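Local coordinates for protein branched-chain-amino-acid aminotransferase (Deinococcus radiodurans, PDB 3UZO) that probably catalyses the pyridoxal-phosphate-dependent transfer of the amino group of leucine, isoleucine or valine to 2-oxoglutarate, at residues 243-248 with 306-311; 326-329 with 333-336; 60-63 with 68-71. All coordinates share one frame; numbering follows the deposited sequence.

Interaction 1: residues 243-248 with 306-311; sequences NFFAIT and AVITPI. With GLU (glutamic acid), chain D.
Phe-244 and Phe-245 meet Ile-311 and Ile-308 at the mixed beta-sheet of the class-IV aminotransferase fold; Ile-311 is on the strand two over, Ile-308 on the loop leading into it. Strand 296-302 lies between 243-248 and 309-316 and pairs antiparallel with both, which explains the 9.2 Å between Phe-244 CA and Ile-311 CA and leaves the direct contact to side chains. The two phenylalanines, adjacent on one strand, point to opposite faces of the sheet. On one face, CG of Phe-244 stands anti to the backbone N (chi1 172°), and the ring reaches Ile-311, whose CD1 touches Phe-244 CD1 at 3.6 Å and approaches obliquely to the ring. On the other face, Ile-308 CG2 meets the Phe-245 ring edge-on, 3.8 Å from Phe-245 CZ and near the ring plane; helix 331-344 covers this side through Thr-333 and Leu-336. Both pairs of side chains cross at about a right angle, and all four residues are buried. The loop 306-308 also borders the active site. There Thr-309 OG1 donates to Ala-306 O at 3.2 Å, tilted 30° from the carbonyl plane, and Ala-306 N lies 3.3 Å from OE1 of the bound glutamate.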
loop_
_atom_site.group_PDB
_atom_site.type_symbol
_atom_site.label_atom_id
_atom_site.label_comp_id
_atom_site.label_asym_id
_atom_site.label_seq_id
_atom_site.Cartn_x
_atom_site.Cartn_y
_atom_site.Cartn_z
ATOM N N ASN A 243 8.882 12.254 -11.389
ATOM C CA ASN A 243 8.524 11.896 -12.761
ATOM C C ASN A 243 9.844 12.015 -13.528
ATOM O O ASN A 243 10.839 12.504 -12.990
ATOM C CB ASN A 243 7.501 12.886 -13.359
ATOM C CG ASN A 243 6.054 12.391 -13.276
ATOM O OD1 ASN A 243 5.155 12.974 -13.901
ATOM N ND2 ASN A 243 5.821 11.331 -12.513
ATOM N N PHE A 244 9.842 11.580 -14.783
ATOM C CA PHE A 244 11.029 11.624 -15.628
ATOM C C PHE A 244 10.756 12.473 -16.857
ATOM O O PHE A 244 9.643 12.482 -17.366
ATOM C CB PHE A 244 11.374 10.201 -16.084
ATOM C CG PHE A 244 12.473 10.126 -17.115
ATOM C CD1 PHE A 244 13.797 9.918 -16.732
ATOM C CD2 PHE A 244 12.180 10.226 -18.471
ATOM C CE1 PHE A 244 14.820 9.804 -17.696
ATOM C CE2 PHE A 244 13.191 10.115 -19.443
ATOM C CZ PHE A 244 14.512 9.903 -19.054
ATOM N N PHE A 245 11.760 13.205 -17.316
ATOM C CA PHE A 245 11.615 13.981 -18.540
ATOM C C PHE A 245 12.948 13.935 -19.274
ATOM O O PHE A 245 13.983 13.652 -18.668
ATOM C CB PHE A 245 11.193 15.436 -18.271
ATOM C CG PHE A 245 12.267 16.303 -17.682
ATOM C CD1 PHE A 245 12.440 16.385 -16.303
ATOM C CD2 PHE A 245 13.089 17.071 -18.506
ATOM C CE1 PHE A 245 13.411 17.223 -15.748
ATOM C CE2 PHE A 245 14.058 17.905 -17.970
ATOM C CZ PHE A 245 14.220 17.983 -16.580
ATOM N N ALA A 246 12.920 14.174 -20.579
ATOM C CA ALA A 246 14.144 14.177 -21.367
ATOM C C ALA A 246 14.040 15.225 -22.459
ATOM O O ALA A 246 12.942 15.618 -22.858
ATOM C CB ALA A 246 14.397 12.790 -21.982
ATOM N N ILE A 247 15.193 15.693 -22.920
ATOM C CA ILE A 247 15.251 16.693 -23.976
ATOM C C ILE A 247 15.905 16.021 -25.194
ATOM O O ILE A 247 16.949 15.383 -25.068
ATOM C CB ILE A 247 16.097 17.918 -23.542
ATOM C CG1 ILE A 247 15.430 18.651 -22.368
ATOM C CG2 ILE A 247 16.221 18.897 -24.691
ATOM C CD1 ILE A 247 15.274 17.827 -21.130
ATOM N N THR A 248 15.285 16.157 -26.362
ATOM C CA THR A 248 15.817 15.551 -27.582
ATOM C C THR A 248 17.207 16.081 -27.934
ATOM O O THR A 248 17.612 17.158 -27.479
ATOM C CB THR A 248 14.869 15.786 -28.776
ATOM O OG1 THR A 248 14.603 17.187 -28.904
ATOM C CG2 THR A 248 13.558 15.022 -28.570
ATOM N N ALA A 306 12.316 16.905 -5.200
ATOM C CA ALA A 306 13.369 16.828 -6.200
ATOM C C ALA A 306 13.705 18.121 -6.949
ATOM O O ALA A 306 14.867 18.334 -7.295
ATOM C CB ALA A 306 13.030 15.718 -7.198
ATOM N N VAL A 307 12.713 18.980 -7.196
ATOM C CA VAL A 307 12.945 20.234 -7.926
ATOM C C VAL A 307 14.007 19.982 -8.995
ATOM O O VAL A 307 15.155 20.396 -8.847
ATOM C CB VAL A 307 13.489 21.349 -7.015
ATOM C CG1 VAL A 307 13.304 22.698 -7.699
ATOM C CG2 VAL A 307 12.808 21.312 -5.659
ATOM N N ILE A 308 13.610 19.309 -10.064
ATOM C CA ILE A 308 14.522 18.929 -11.147
ATOM C C ILE A 308 15.915 18.508 -10.688
ATOM O O ILE A 308 16.764 19.336 -10.332
ATOM C CB ILE A 308 14.698 20.029 -12.222
ATOM C CG1 ILE A 308 13.348 20.409 -12.832
ATOM C CG2 ILE A 308 15.605 19.501 -13.337
ATOM C CD1 ILE A 308 13.453 21.468 -13.916
ATOM N N THR A 309 16.134 17.201 -10.713
ATOM C CA THR A 309 17.409 16.602 -10.352
ATOM C C THR A 309 17.973 16.072 -11.668
ATOM O O THR A 309 17.453 15.103 -12.222
ATOM C CB THR A 309 17.221 15.415 -9.392
ATOM O OG1 THR A 309 16.641 15.876 -8.164
ATOM C CG2 THR A 309 18.560 14.752 -9.102
ATOM N N PRO A 310 19.039 16.705 -12.191
ATOM C CA PRO A 310 19.619 16.242 -13.451
ATOM C C PRO A 310 20.009 14.775 -13.358
ATOM O O PRO A 310 20.500 14.321 -12.324
ATOM C CB PRO A 310 20.837 17.150 -13.634
ATOM C CG PRO A 310 20.453 18.411 -12.867
ATOM C CD PRO A 310 19.812 17.831 -11.636
ATOM N N ILE A 311 19.774 14.032 -14.432
ATOM C CA ILE A 311 20.140 12.628 -14.446
ATOM C C ILE A 311 21.454 12.494 -15.217
ATOM O O ILE A 311 21.524 12.788 -16.411
ATOM C CB ILE A 311 19.027 11.768 -15.087
ATOM C CG1 ILE A 311 17.774 11.821 -14.202
ATOM C CG2 ILE A 311 19.514 10.323 -15.270
ATOM C CD1 ILE A 311 16.533 11.156 -14.801
HETATM N N GLU D . 6.293 12.631 -1.203
HETATM C CA GLU D . 7.722 12.305 -1.455
HETATM C C GLU D . 8.348 11.700 -0.219
HETATM O O GLU D . 9.394 11.038 -0.358
HETATM C CB GLU D . 8.496 13.563 -1.837
HETATM C CG GLU D . 8.369 13.944 -3.291
HETATM C CD GLU D . 9.318 15.051 -3.679
HETATM O OE1 GLU D . 10.485 15.012 -3.229
HETATM O OE2 GLU D . 8.896 15.953 -4.434
HETATM O OXT GLU D . 7.780 11.911 0.869
#

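Interaction 2: residues 326-329 with 333-336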
loop_
_atom_site.group_PDB
_atom_site.type_symbol
_atom_site.label_atom_id
_atom_site.label_comp_id
_atom_site.label_asym_id
_atom_site.label_seq_id
_atom_site.Cartn_x
_atom_site.Cartn_y
_atom_site.Cartn_z
ATOM N N GLU A 326 27.933 13.629 -16.175
ATOM C CA GLU A 326 27.733 13.004 -14.884
ATOM C C GLU A 326 28.061 14.012 -13.783
ATOM O O GLU A 326 27.920 13.708 -12.600
ATOM C CB GLU A 326 28.632 11.766 -14.784
ATOM C CG GLU A 326 28.252 10.783 -13.703
ATOM C CD GLU A 326 28.844 9.399 -13.938
ATOM O OE1 GLU A 326 28.712 8.538 -13.042
ATOM O OE2 GLU A 326 29.434 9.168 -15.019
ATOM N N SER A 327 28.470 15.217 -14.182
ATOM C CA SER A 327 28.835 16.263 -13.227
ATOM C C SER A 327 28.157 17.611 -13.457
ATOM O O SER A 327 28.004 18.398 -12.526
ATOM C CB SER A 327 30.354 16.471 -13.237
ATOM O OG SER A 327 30.788 17.038 -14.461
ATOM N N GLU A 328 27.755 17.883 -14.694
ATOM C CA GLU A 328 27.109 19.147 -15.018
ATOM C C GLU A 328 25.736 18.907 -15.622
ATOM O O GLU A 328 25.526 17.926 -16.325
ATOM C CB GLU A 328 27.954 19.928 -16.027
ATOM C CG GLU A 328 29.334 20.314 -15.541
ATOM C CD GLU A 328 29.286 21.269 -14.369
ATOM O OE1 GLU A 328 28.601 22.308 -14.476
ATOM O OE2 GLU A 328 29.938 20.983 -13.343
ATOM N N PRO A 329 24.783 19.815 -15.365
ATOM C CA PRO A 329 23.422 19.698 -15.897
ATOM C C PRO A 329 23.404 20.172 -17.346
ATOM O O PRO A 329 24.222 21.008 -17.740
ATOM C CB PRO A 329 22.607 20.645 -15.013
ATOM C CG PRO A 329 23.529 21.001 -13.872
ATOM C CD PRO A 329 24.888 20.965 -14.459
ATOM N N THR A 333 17.967 21.804 -19.208
ATOM C CA THR A 333 17.598 21.451 -17.839
ATOM C C THR A 333 17.803 22.671 -16.940
ATOM O O THR A 333 16.947 23.010 -16.124
ATOM C CB THR A 333 18.479 20.292 -17.315
ATOM O OG1 THR A 333 18.159 19.090 -18.026
ATOM C CG2 THR A 333 18.266 20.070 -15.827
ATOM N N ARG A 334 18.947 23.331 -17.096
ATOM C CA ARG A 334 19.259 24.513 -16.304
ATOM C C ARG A 334 18.212 25.615 -16.496
ATOM O O ARG A 334 17.811 26.276 -15.533
ATOM C CB ARG A 334 20.641 25.055 -16.679
ATOM C CG ARG A 334 21.077 26.251 -15.846
ATOM C CD ARG A 334 22.447 26.759 -16.272
ATOM N NE ARG A 334 23.533 25.837 -15.938
ATOM C CZ ARG A 334 23.887 25.507 -14.697
ATOM N NH1 ARG A 334 23.240 26.016 -13.656
ATOM N NH2 ARG A 334 24.908 24.684 -14.494
ATOM N N ARG A 335 17.777 25.811 -17.736
ATOM C CA ARG A 335 16.784 26.833 -18.039
ATOM C C ARG A 335 15.451 26.511 -17.373
ATOM O O ARG A 335 14.847 27.379 -16.743
ATOM C CB ARG A 335 16.597 26.978 -19.552
ATOM C CG ARG A 335 17.824 27.525 -20.265
ATOM C CD ARG A 335 17.534 27.878 -21.718
ATOM N NE ARG A 335 16.476 28.879 -21.837
ATOM C CZ ARG A 335 16.159 29.510 -22.965
ATOM N NH1 ARG A 335 16.818 29.252 -24.088
ATOM N NH2 ARG A 335 15.175 30.400 -22.973
ATOM N N LEU A 336 14.989 25.272 -17.517
ATOM C CA LEU A 336 13.728 24.852 -16.901
ATOM C C LEU A 336 13.802 25.048 -15.383
ATOM O O LEU A 336 12.857 25.529 -14.754
ATOM C CB LEU A 336 13.447 23.378 -17.206
ATOM C CG LEU A 336 13.071 22.994 -18.642
ATOM C CD1 LEU A 336 13.197 21.490 -18.814
ATOM C CD2 LEU A 336 11.654 23.465 -18.947
#
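Arg-334 meets the ring of Pro-329 with the end of its side chain, so the contact can be traced outward along the arginine. Arg-334 CB leaves the helix 5.1 Å from Pro-329 CB, beyond van der Waals contact. CG is placed anti to the backbone N (chi1 -177°), and chi2 is also extended, so CG and CD carry the chain outward before a bend at chi3 (-69°) folds the guanidinium back over the loop. The two terminal nitrogens then differ in what they meet. Arg-334 NH1 stays 5.0 Å from Pro-329 CG, whereas Arg-334 NH2 rests 3.7 Å from Pro-329 CD, oblique to the guanidinium plane. Arg-334 NH2 also lies 4.4 Å from Glu-328 OE1, which sits at the guanidinium edge; the opposite charges are near but not in contact, and any attraction is probably weak. Leu-180 touches both Arg-334 and Pro-329. On the buried side, Thr-333 CG2 approaches Pro-329 CB at 4.5 Å, while Thr-333 OG1 is hydrogen-bonded to Glu-298 on a sheet strand. Contact from one residue pair to the next thus runs from solvent into the core, an arrangement belonging to a proline-bearing loop packed on the first turn of the helix it leads into, 331-344.

Interaction 3: residues 60-63 with 68-71; sequences IHLA and ALHY. With GLU (glutamic acid), chain F.
Leu-62 and Leu-69 form a buried apolar contact between the end of strand 59-63 and the short helix 67-70 that follows it, at the dimer interface. The evidence is side-chain geometry: the two leucines reach toward each other tip to tip, with Leu-62 CD2 at 3.9 Å from Leu-69 CG and Leu-62 CD1 at the same separation from Leu-69 CD1. Leu-62 attains this with both side-chain torsions away from staggered values (chi1 32°, chi2 33°). Leu-69 CD1 also lies 3.7 Å from Ala-63 O, a van der Waals approach to a carbonyl whose polar partner is Ser-66 OG. Along the same connection, His-70 NE2 is hydrogen-bonded to Glu-64 O.

The second subunit completes the packing. Residues 60-63 pair with one of its strands in an antiparallel ladder, and its Ile-60 packs on both Leu-62 and Leu-69. Tyr-71, the first residue to leave helical geometry, has His-70 CB over its ring centre, 3.8 Å above the plane. Tyr-71 OH is 2.8 Å from OXT of a bound glutamate, which lies at the edge of the ring.

Chemically, the two segments meet each other through apolar contact at van der Waals spacing, without specific directionality, while their hydrogen bonds go to other partners. The Tyr-71 hydroxyl sits among the carboxylate OXT, Ile-155 O of the same chain and Arg-145 NH1 of the second subunit, consistent with holding the tyrosine at the substrate.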
loop_
_atom_site.group_PDB
_atom_site.type_symbol
_atom_site.label_atom_id
_atom_site.label_comp_id
_atom_site.label_asym_id
_atom_site.label_seq_id
_atom_site.Cartn_x
_atom_site.Cartn_y
_atom_site.Cartn_z
ATOM N N ILE A 60 -0.082 10.809 16.236
ATOM C CA ILE A 60 -1.433 10.451 15.823
ATOM C C ILE A 60 -1.896 9.343 16.761
ATOM O O ILE A 60 -1.114 8.464 17.135
ATOM C CB ILE A 60 -1.468 9.941 14.355
ATOM C CG1 ILE A 60 -1.198 11.100 13.392
ATOM C CG2 ILE A 60 -2.832 9.300 14.043
ATOM C CD1 ILE A 60 -2.293 12.165 13.358
ATOM N N HIS A 61 -3.158 9.405 17.168
ATOM C CA HIS A 61 -3.723 8.406 18.067
ATOM C C HIS A 61 -4.875 7.732 17.321
ATOM O O HIS A 61 -5.835 8.396 16.938
ATOM C CB HIS A 61 -4.231 9.094 19.333
ATOM C CG HIS A 61 -3.221 10.003 19.963
ATOM N ND1 HIS A 61 -2.117 9.532 20.642
ATOM C CD2 HIS A 61 -3.119 11.352 19.970
ATOM C CE1 HIS A 61 -1.377 10.553 21.038
ATOM N NE2 HIS A 61 -1.963 11.669 20.642
ATOM N N LEU A 62 -4.771 6.430 17.088
ATOM C CA LEU A 62 -5.825 5.725 16.357
ATOM C C LEU A 62 -6.093 4.299 16.803
ATOM O O LEU A 62 -5.253 3.666 17.445
ATOM C CB LEU A 62 -5.533 5.715 14.854
ATOM C CG LEU A 62 -4.107 5.695 14.289
ATOM C CD1 LEU A 62 -3.126 4.914 15.165
ATOM C CD2 LEU A 62 -4.184 5.117 12.883
ATOM N N ALA A 63 -7.271 3.801 16.429
ATOM C CA ALA A 63 -7.699 2.450 16.778
ATOM C C ALA A 63 -6.694 1.439 16.254
ATOM O O ALA A 63 -6.165 1.594 15.153
ATOM C CB ALA A 63 -9.080 2.170 16.198
ATOM N N ALA A 68 -6.003 2.407 8.078
ATOM C CA ALA A 68 -4.774 3.090 7.670
ATOM C C ALA A 68 -3.545 2.268 8.062
ATOM O O ALA A 68 -2.478 2.399 7.456
ATOM C CB ALA A 68 -4.699 4.473 8.320
ATOM N N LEU A 69 -3.705 1.409 9.063
ATOM C CA LEU A 69 -2.602 0.582 9.559
ATOM C C LEU A 69 -2.543 -0.822 8.975
ATOM O O LEU A 69 -1.461 -1.407 8.849
ATOM C CB LEU A 69 -2.689 0.457 11.078
ATOM C CG LEU A 69 -2.555 1.734 11.907
ATOM C CD1 LEU A 69 -2.880 1.431 13.362
ATOM C CD2 LEU A 69 -1.153 2.301 11.759
ATOM N N HIS A 70 -3.707 -1.361 8.634
ATOM C CA HIS A 70 -3.812 -2.717 8.109
ATOM C C HIS A 70 -4.069 -2.831 6.606
ATOM O O HIS A 70 -3.560 -3.734 5.959
ATOM C CB HIS A 70 -4.929 -3.457 8.858
ATOM C CG HIS A 70 -4.681 -3.594 10.327
ATOM N ND1 HIS A 70 -4.226 -4.763 10.899
ATOM C CD2 HIS A 70 -4.764 -2.692 11.333
ATOM C CE1 HIS A 70 -4.035 -4.575 12.192
ATOM N NE2 HIS A 70 -4.354 -3.325 12.481
ATOM N N TYR A 71 -4.850 -1.919 6.047
ATOM C CA TYR A 71 -5.178 -2.013 4.629
ATOM C C TYR A 71 -4.729 -0.844 3.771
ATOM O O TYR A 71 -5.371 -0.519 2.773
ATOM C CB TYR A 71 -6.684 -2.222 4.482
ATOM C CG TYR A 71 -7.194 -3.337 5.358
ATOM C CD1 TYR A 71 -8.002 -3.067 6.461
ATOM C CD2 TYR A 71 -6.821 -4.664 5.118
ATOM C CE1 TYR A 71 -8.426 -4.084 7.311
ATOM C CE2 TYR A 71 -7.238 -5.691 5.963
ATOM C CZ TYR A 71 -8.039 -5.388 7.060
ATOM O OH TYR A 71 -8.424 -6.378 7.927
HETATM N N GLU F . -6.521 -10.520 5.919
HETATM C CA GLU F . -7.946 -10.899 5.729
HETATM C C GLU F . -8.855 -9.819 6.270
HETATM O O GLU F . -10.033 -9.791 5.868
HETATM C CB GLU F . -8.249 -12.209 6.448
HETATM C CG GLU F . -7.858 -13.441 5.670
HETATM C CD GLU F . -8.373 -14.710 6.308
HETATM O OE1 GLU F . -9.535 -14.707 6.770
HETATM O OE2 GLU F . -7.616 -15.703 6.339
HETATM O OXT GLU F . -8.367 -9.027 7.099
#

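How the interactions relate
From the N terminus, interaction 3 comes first and closes a short turn, four residues long, between strand 59-63 and helix 67-70. Interaction 1 follows and closes a long excursion of 57 residues, which includes helix 266-277 and strand 296-302. Interaction 2 then closes a three-residue span that leads into helix 331-344. The three are in series; none nests or crosses. Interactions 1 and 2 touch: Ile-308 CG2 is 3.7 Å from Thr-333 CG2, and Pro-310 packs on Pro-329, joining sheet to helix. Interaction 3 sits on the opposite side of the chain's centre, about 35 Å from interaction 1 between centres. Nevertheless, Tyr-71 of the second subunit binds the glutamate beside Ala-306.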